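Local coordinates for protein beta-galactosidase (Bacillus circulans, PDB 4MAD) that probably hydrolyses terminal non-reducing beta-D-galactose residues from beta-D-galactosides, as a family 35 glycoside hydrolase built around a TIM barrel, at residues A85-V88 and R89-T93; D146-F149 and E150-P154; D187-K190 and K191-N195. All blocks are in the same frame, centred on the assembly; numbering follows the deposited sequence.

Interaction 1: residues A85-V88 and R89-T93; sequences ADIV and RFIKT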
# COMPACT_ATOMS: atom_id res chain seq x y z
N ALA A 85 0.40 13.42 1.26
CA ALA A 85 1.77 13.27 0.81
C ALA A 85 2.76 14.30 1.40
O ALA A 85 3.86 14.33 0.98
CB ALA A 85 1.84 13.32 -0.65
N ASP A 86 2.34 15.13 2.35
CA ASP A 86 3.20 16.16 2.85
C ASP A 86 4.08 15.54 3.90
O ASP A 86 3.80 15.62 5.05
CB ASP A 86 2.39 17.27 3.46
CG ASP A 86 3.18 18.57 3.64
OD1 ASP A 86 4.37 18.55 3.76
OD2 ASP A 86 2.58 19.59 3.67
N ILE A 87 5.14 14.90 3.48
CA ILE A 87 6.06 14.26 4.39
C ILE A 87 6.74 15.27 5.28
O ILE A 87 6.95 15.02 6.42
CB ILE A 87 7.02 13.36 3.63
CG1 ILE A 87 7.79 12.50 4.58
CG2 ILE A 87 7.91 14.14 2.76
CD1 ILE A 87 8.72 11.65 3.89
N VAL A 88 6.97 16.45 4.76
CA VAL A 88 7.55 17.44 5.62
C VAL A 88 6.65 17.76 6.86
O VAL A 88 7.12 17.79 7.96
CB VAL A 88 7.90 18.66 4.83
CG1 VAL A 88 8.34 19.78 5.70
CG2 VAL A 88 8.98 18.34 3.87
N ARG A 89 5.37 17.92 6.66
CA ARG A 89 4.46 18.18 7.74
C ARG A 89 4.46 17.01 8.71
O ARG A 89 4.46 17.21 9.88
CB ARG A 89 3.09 18.40 7.18
CG ARG A 89 2.01 18.66 8.22
CD ARG A 89 0.62 18.70 7.62
NE ARG A 89 -0.40 18.65 8.65
CZ ARG A 89 -1.68 18.74 8.43
NH1 ARG A 89 -2.14 18.88 7.21
NH2 ARG A 89 -2.51 18.71 9.45
N PHE A 90 4.48 15.81 8.18
CA PHE A 90 4.41 14.66 9.05
C PHE A 90 5.61 14.63 9.96
O PHE A 90 5.48 14.51 11.14
CB PHE A 90 4.34 13.39 8.21
CG PHE A 90 4.51 12.13 9.02
CD1 PHE A 90 3.49 11.62 9.72
CD2 PHE A 90 5.68 11.45 9.04
CE1 PHE A 90 3.63 10.50 10.44
CE2 PHE A 90 5.82 10.33 9.76
CZ PHE A 90 4.81 9.87 10.45
N ILE A 91 6.78 14.80 9.36
CA ILE A 91 7.99 14.81 10.14
C ILE A 91 8.09 15.96 11.18
O ILE A 91 8.46 15.75 12.27
CB ILE A 91 9.21 14.78 9.23
CG1 ILE A 91 9.20 13.49 8.40
CG2 ILE A 91 10.47 14.96 10.04
CD1 ILE A 91 10.34 13.34 7.53
N LYS A 92 7.68 17.14 10.80
CA LYS A 92 7.58 18.24 11.75
C LYS A 92 6.62 17.92 12.87
O LYS A 92 6.81 18.34 13.94
CB LYS A 92 7.16 19.50 11.07
CG LYS A 92 8.25 20.14 10.33
CD LYS A 92 7.73 21.26 9.49
CE LYS A 92 8.83 22.11 9.03
NZ LYS A 92 8.27 23.33 8.49
N THR A 93 5.59 17.16 12.58
CA THR A 93 4.67 16.76 13.61
C THR A 93 5.33 15.85 14.65
O THR A 93 5.10 15.98 15.82
CB THR A 93 3.37 16.18 13.06
OG1 THR A 93 2.83 17.06 12.10
CG2 THR A 93 2.36 15.94 14.16
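Arg89, whose backbone N is capped by Asp86, presents a carbonyl oxygen that one residue grips twice: Thr93 OG1 lies 2.8 Å and Thr93 N 2.9 Å from Arg89 O, reaching it from opposite faces of the carbonyl plane. The stretch is a worked example of a helix start with an aspartate N-cap, here at the head of helix 87-97 on the outside of the (beta/alpha)8 barrel. Asp86 carries its CG anti to its own N (chi1 -163°), which carries the carboxylate forward to the first turn, beside Arg89. Asp86 OD1 accepts from Arg89 N at 3.1 Å, the donor standing well above the carboxylate plane, while Asp86 CG rests 3.5 Å from Arg89 CB. A negative charge at this end of a helix would probably be favoured by the helix dipole. The two charged ends do not pair: the guanidinium is turned at 90° to the carboxylate, and the extended arginine chain leads away to Pro45 and Trp48. Behind the cap, Asp86 O takes Phe90 N, and Ile87 O takes Ile91 N at 3.0 Å in a nearly straight bond. The two isoleucines point the same way, side by side, into the buried flank, Ile87 CG1 lying 4.0 Å from Ile91 CD1. Phe90 faces helix 48-58, where it makes an edge-to-face stack with Trp48. On the more exposed flank Lys92 runs out extended beside Val88, and its CE passes 4.1 Å from Val88 CG1.

Interaction 2: residues D146-F149 and E150-P154; sequences DVLF and ERLRP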
# COMPACT_ATOMS: atom_id res chain seq x y z
N ASP A 146 16.86 13.64 -6.00
CA ASP A 146 17.26 15.03 -5.94
C ASP A 146 16.14 15.86 -5.37
O ASP A 146 16.38 16.72 -4.61
CB ASP A 146 17.55 15.60 -7.30
CG ASP A 146 18.88 15.19 -7.84
OD1 ASP A 146 19.67 14.63 -7.12
OD2 ASP A 146 19.09 15.37 -9.03
N VAL A 147 14.92 15.64 -5.80
CA VAL A 147 13.81 16.38 -5.26
C VAL A 147 13.50 16.02 -3.83
O VAL A 147 13.31 16.84 -3.00
CB VAL A 147 12.57 16.19 -6.13
CG1 VAL A 147 11.38 16.76 -5.53
CG2 VAL A 147 12.77 16.85 -7.42
N LEU A 148 13.43 14.74 -3.60
CA LEU A 148 13.05 14.34 -2.27
C LEU A 148 13.98 14.84 -1.19
O LEU A 148 13.55 15.33 -0.23
CB LEU A 148 13.00 12.82 -2.18
CG LEU A 148 12.80 12.28 -0.79
CD1 LEU A 148 11.43 12.56 -0.34
CD2 LEU A 148 13.12 10.79 -0.67
N PHE A 149 15.28 14.71 -1.38
CA PHE A 149 16.24 15.11 -0.38
C PHE A 149 16.30 16.63 -0.09
O PHE A 149 16.64 17.08 0.96
CB PHE A 149 17.58 14.45 -0.58
CG PHE A 149 17.58 13.04 -0.11
CD1 PHE A 149 17.84 12.72 1.17
CD2 PHE A 149 17.24 12.04 -0.97
CE1 PHE A 149 17.83 11.46 1.55
CE2 PHE A 149 17.21 10.76 -0.56
CZ PHE A 149 17.50 10.47 0.69
N GLU A 150 15.95 17.37 -1.11
CA GLU A 150 15.85 18.79 -1.03
C GLU A 150 14.77 19.15 -0.04
O GLU A 150 14.90 20.09 0.64
CB GLU A 150 15.57 19.40 -2.39
CG GLU A 150 15.74 20.86 -2.43
CD GLU A 150 15.46 21.49 -3.79
OE1 GLU A 150 16.03 21.07 -4.80
OE2 GLU A 150 14.66 22.44 -3.85
N ARG A 151 13.67 18.43 -0.04
CA ARG A 151 12.63 18.61 0.92
C ARG A 151 13.01 18.15 2.32
O ARG A 151 12.67 18.78 3.26
CB ARG A 151 11.32 17.95 0.51
CG ARG A 151 10.83 18.23 -0.88
CD ARG A 151 10.43 19.61 -1.17
NE ARG A 151 10.06 19.77 -2.56
CZ ARG A 151 8.83 19.93 -2.97
NH1 ARG A 151 7.83 19.98 -2.13
NH2 ARG A 151 8.61 20.11 -4.24
N LEU A 152 13.66 17.02 2.42
CA LEU A 152 14.12 16.47 3.66
C LEU A 152 15.29 17.22 4.31
O LEU A 152 15.50 17.10 5.48
CB LEU A 152 14.48 15.01 3.54
CG LEU A 152 13.43 14.04 3.05
CD1 LEU A 152 14.02 12.67 2.97
CD2 LEU A 152 12.28 14.05 3.97
N ARG A 153 16.06 17.95 3.55
CA ARG A 153 17.33 18.42 4.02
C ARG A 153 17.23 19.29 5.30
O ARG A 153 17.95 19.09 6.22
CB ARG A 153 18.05 19.15 2.91
CG ARG A 153 19.50 19.30 3.14
CD ARG A 153 20.20 19.67 1.84
NE ARG A 153 20.37 18.50 1.00
CZ ARG A 153 20.02 18.37 -0.28
NH1 ARG A 153 19.47 19.33 -0.97
NH2 ARG A 153 20.23 17.22 -0.85
N PRO A 154 16.26 20.17 5.36
CA PRO A 154 16.08 21.03 6.52
C PRO A 154 15.75 20.20 7.74
O PRO A 154 15.85 20.70 8.84
CB PRO A 154 14.85 21.82 6.16
CG PRO A 154 14.81 21.82 4.80
CD PRO A 154 15.28 20.50 4.35
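Among the backbone bonds that join residues 146-149 to 150-154, the one from Leu152 N to Leu148 O is sound, at 3.1 Å with the donor in the carbonyl plane. Those around it are weak. Val147 O is approached by both Glu150 N and Arg151 N, and Leu148 O receives a second, weak bond from Arg151 N. Phe149 O lies only 2.8 Å from Arg153 N, but the N-H is bent well off the line (118°), as the chain tightens into the 3-10 turn at Arg153 and Pro154.

The apolar contacts gather round one methyl. Leu152 has its CG beside the backbone N (chi1 -57°), and its CD1 reaches back to Leu148 CG at 4.0 Å and sits over one face of the Phe149 ring, 4.2 Å from Phe149 CD1. This buried ridge belongs to helix 135-152, one of the outer helices of the TIM barrel, on the crossover from strand 100-104 to strand 163-167. Phe145 meets the Phe149 ring edge-to-face.

The polar side chains work at the helix flanks. Arg151 lays its CG 3.5 Å from Val147 O, whereas Asp146 makes a salt bridge with Arg192 of helix 179-192. Arg153 folds back at chi3 (-78°), and Phe149 O lies over the centre of one face of the Arg153 guanidinium, 3.8 Å above the guanidinium plane; Arg153 NH2 comes 3.8 Å from Phe149 CB and hydrogen-bonds Arg192 O. A leucine in its place has no guanidinium, and Arg192 O would probably lose this side-chain donor between the two helices. The backbone O of Arg153 accepts from Asn159 ND2.

Interaction 3: residues D187-K190 and K191-N195; sequences DGIK and KRVGN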
# COMPACT_ATOMS: atom_id res chain seq x y z
N ASP A 187 26.29 5.92 -1.71
CA ASP A 187 26.99 7.13 -2.07
C ASP A 187 26.05 8.24 -2.47
O ASP A 187 26.25 9.38 -2.14
CB ASP A 187 28.01 6.88 -3.16
CG ASP A 187 29.15 6.01 -2.69
OD1 ASP A 187 29.31 5.75 -1.51
OD2 ASP A 187 29.88 5.56 -3.56
N GLY A 188 25.02 7.87 -3.20
CA GLY A 188 24.02 8.81 -3.60
C GLY A 188 23.24 9.41 -2.46
O GLY A 188 22.99 10.57 -2.45
N ILE A 189 22.83 8.60 -1.49
CA ILE A 189 22.19 9.12 -0.30
C ILE A 189 23.16 9.96 0.53
O ILE A 189 22.81 10.99 1.06
CB ILE A 189 21.54 8.01 0.54
CG1 ILE A 189 20.35 7.46 -0.21
CG2 ILE A 189 21.08 8.49 1.85
CD1 ILE A 189 19.84 6.22 0.30
N LYS A 190 24.39 9.49 0.61
CA LYS A 190 25.33 10.15 1.48
C LYS A 190 25.53 11.57 1.05
O LYS A 190 25.49 12.46 1.84
CB LYS A 190 26.64 9.41 1.50
CG LYS A 190 27.63 9.84 2.51
CD LYS A 190 26.99 10.37 3.75
CE LYS A 190 27.38 11.79 4.06
NZ LYS A 190 28.80 11.86 4.45
N LYS A 191 25.66 11.77 -0.23
CA LYS A 191 25.91 13.08 -0.79
C LYS A 191 24.80 14.07 -0.65
O LYS A 191 25.02 15.24 -0.69
CB LYS A 191 26.38 12.96 -2.23
CG LYS A 191 25.35 12.81 -3.23
CD LYS A 191 25.98 12.73 -4.60
CE LYS A 191 26.69 11.41 -4.78
NZ LYS A 191 27.73 11.45 -5.83
N ARG A 192 23.60 13.56 -0.53
CA ARG A 192 22.41 14.35 -0.36
C ARG A 192 22.01 14.60 1.10
O ARG A 192 21.12 15.33 1.36
CB ARG A 192 21.26 13.68 -1.09
CG ARG A 192 21.45 13.56 -2.58
CD ARG A 192 20.27 12.90 -3.23
NE ARG A 192 20.28 12.94 -4.67
CZ ARG A 192 20.90 12.06 -5.42
NH1 ARG A 192 21.62 11.11 -4.89
NH2 ARG A 192 20.83 12.13 -6.72
N VAL A 193 22.69 13.96 2.03
CA VAL A 193 22.47 14.22 3.44
C VAL A 193 23.65 14.84 4.18
O VAL A 193 24.47 15.45 3.55
CB VAL A 193 21.83 13.04 4.17
CG1 VAL A 193 20.61 12.58 3.43
CG2 VAL A 193 22.79 11.96 4.39
N GLY A 194 23.68 14.68 5.50
CA GLY A 194 24.77 15.14 6.33
C GLY A 194 25.48 13.94 6.92
O GLY A 194 25.72 12.98 6.26
N ASN A 195 25.74 14.00 8.20
CA ASN A 195 26.40 12.93 8.90
C ASN A 195 25.45 11.97 9.60
O ASN A 195 25.83 11.33 10.48
CB ASN A 195 27.42 13.44 9.89
CG ASN A 195 26.83 14.33 10.91
OD1 ASN A 195 25.66 14.38 11.08
ND2 ASN A 195 27.67 15.02 11.62
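Arg192 runs back along its own helix, and its side chain tracks Gly188 O from root to tip. Arg192 CB stands 3.8 Å from both Gly188 O and Ile189 O. Arg192 CG, placed beside the backbone N (chi1 -62°), comes to 3.4 Å from Gly188 O; the chain then runs extended as far as NE, and on the way Arg192 CD stays 3.7 Å from Gly188 O. At the end chi4 (85°) turns the guanidinium so that Arg192 NH1 donates to Gly188 O at 2.8 Å, from well above the carbonyl plane. Gly188 CA lies in plane at the guanidinium edge, and the lack of a CB there leaves room for this close approach. Arg192 NH2 has Asp146 as its salt-bridge partner.

The last turn frays nearby: Val193 N bonds Lys190 O at 3.2 Å and Ile189 O only weakly, while Ile189 CG2 and Val193 CG1 meet at 4.4 Å. This is the C-terminal end of helix 179-192 in a beta-alpha-beta crossover of the barrel, between strands 163-167 and 197-202, where Ile189, Arg192 and Val193 pack against Phe145 and Phe149 of helix 135-152.

In the fold
The three contacts lie on successive outer helices of the TIM barrel, with interaction 2 in the middle. Its centre is 12 Å from that of interaction 1 and 11 Å from that of interaction 3, whereas the centres of interactions 1 and 3 are 21 Å apart, their nearest atoms about 11 Å, without touching. The first junction is van der Waals packing: Val88 CG2 meets Arg151 O at 3.8 Å and Ile91 CD1 meets Leu152 CD2 at 4.1 Å. The second adds charge, with Asp146 OD1 2.8 Å from Arg192 NH2, and packs Phe149 CE1 3.5 Å from Val193 CG1. All three sit away from the predicted catalytic residues Glu171 and Glu247 and from the bound 2-(2-methoxyethoxy)ethanol.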